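Side-chain contact in transcription factor tau 138 kDa subunit (Saccharomyces cerevisiae, PDB 5AIM), which binds boxB promoter DNA of tRNA genes as part of TFIIIC, which assembles the initiation complex that recruits RNA polymerase III: residues K52-R55 and G56-L60. Sequence-based numbering, arbitrary orientation.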
# COMPACT_ATOMS: atom_id res chain seq x y z
N LYS A 52 9.37 -3.07 -7.44
CA LYS A 52 9.87 -1.70 -7.52
C LYS A 52 8.79 -0.79 -8.10
O LYS A 52 8.53 0.32 -7.60
CB LYS A 52 11.11 -1.63 -8.43
CG LYS A 52 12.44 -1.70 -7.70
CD LYS A 52 13.49 -2.39 -8.55
CE LYS A 52 14.82 -2.52 -7.84
NZ LYS A 52 15.58 -1.25 -7.81
N THR A 53 8.16 -1.29 -9.16
CA THR A 53 7.14 -0.53 -9.88
C THR A 53 5.95 -0.21 -8.97
O THR A 53 5.53 0.94 -8.90
CB THR A 53 6.68 -1.29 -11.15
OG1 THR A 53 7.80 -1.50 -12.02
CG2 THR A 53 5.62 -0.51 -11.90
N VAL A 54 5.42 -1.20 -8.27
CA VAL A 54 4.30 -0.95 -7.36
C VAL A 54 4.72 -0.08 -6.17
O VAL A 54 3.97 0.81 -5.74
CB VAL A 54 3.66 -2.27 -6.89
CG1 VAL A 54 2.58 -2.02 -5.83
CG2 VAL A 54 3.06 -3.01 -8.07
N ARG A 55 5.91 -0.33 -5.64
CA ARG A 55 6.43 0.47 -4.54
C ARG A 55 6.48 1.95 -4.93
O ARG A 55 6.11 2.82 -4.13
CB ARG A 55 7.82 -0.01 -4.10
CG ARG A 55 8.49 0.89 -3.06
CD ARG A 55 7.63 1.08 -1.80
NE ARG A 55 8.09 2.20 -0.98
CZ ARG A 55 8.82 2.09 0.13
NH1 ARG A 55 9.19 0.90 0.59
NH2 ARG A 55 9.17 3.18 0.79
N GLY A 56 6.93 2.24 -6.15
CA GLY A 56 6.91 3.61 -6.63
C GLY A 56 5.56 4.30 -6.48
O GLY A 56 5.45 5.47 -6.05
N ASP A 57 4.50 3.58 -6.82
CA ASP A 57 3.16 4.13 -6.75
C ASP A 57 2.64 4.21 -5.32
O ASP A 57 1.93 5.17 -4.95
CB ASP A 57 2.23 3.36 -7.68
CG ASP A 57 2.48 3.71 -9.13
OD1 ASP A 57 2.60 4.92 -9.42
OD2 ASP A 57 2.59 2.80 -9.98
N VAL A 58 3.01 3.24 -4.48
CA VAL A 58 2.77 3.40 -3.05
C VAL A 58 3.39 4.72 -2.56
O VAL A 58 2.75 5.50 -1.85
CB VAL A 58 3.34 2.22 -2.25
CG1 VAL A 58 3.31 2.52 -0.74
CG2 VAL A 58 2.56 0.96 -2.56
N ASP A 59 4.64 4.97 -2.97
CA ASP A 59 5.33 6.19 -2.55
C ASP A 59 4.59 7.44 -3.04
O ASP A 59 4.40 8.41 -2.28
CB ASP A 59 6.77 6.20 -3.05
CG ASP A 59 7.66 5.24 -2.30
OD1 ASP A 59 7.26 4.77 -1.21
OD2 ASP A 59 8.77 4.95 -2.79
N LEU A 60 4.18 7.42 -4.31
CA LEU A 60 3.39 8.54 -4.82
C LEU A 60 2.16 8.77 -3.96
O LEU A 60 1.81 9.91 -3.64
CB LEU A 60 2.98 8.33 -6.27
CG LEU A 60 4.07 8.40 -7.33
CD1 LEU A 60 3.46 8.25 -8.71
CD2 LEU A 60 4.85 9.70 -7.23
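Residues 52-55 and 56-60 are consecutive turns of one alpha-helix, joined by i to i+4 backbone bonds from Gly56 N to Lys52 O, Val58 N to Val54 O and Asp59 N to Arg55 O, each of 2.9 Å. Along its flank Arg55 and Asp59 illustrate how a salt bridge can span a single helical turn. Arg55 sends CG away from its own backbone N, anti to it (chi1 173°), and the chain then bends at chi2, which carries its end along the helix to the next turn and sets the guanidinium edge against the aspartate. Arg55 NE donates to Asp59 OD1 at 2.7 Å, with an N-H...O angle of 160°. The oxygen lies close to the guanidinium plane and is approached on its syn side, although the donor stands 34° out of the carboxylate plane. Arg55 NH2 adds a weak bond to the same OD1 at 3.2 Å; with the two planes nearly perpendicular, this is a forked grip on one oxygen instead of a side-by-side pairing of both. Were Arg55 cut back to an alanine, the Asp59 carboxylate would probably lose this charge partner and be freer to turn. The neighbouring pair Val54 and Val58, one position earlier in the sequence, repeats the same spacing in apolar form, Val54 CG1 lying 4.4 Å from Val58 CG2. Val54 rests on Tyr36 of helix 33-43, while Val58, which is buried, meets Ile18 of helix 5-24. Asp57 is also buried, and its carboxylate is engaged by Ser11 and, through a salt bridge, by Arg14. An intrahelical i to i+4 salt bridge thus accompanies interhelical contacts on helix 52-63, which packs with helices 5-24 and 33-43 in the extended winged-helix domain of this subunit.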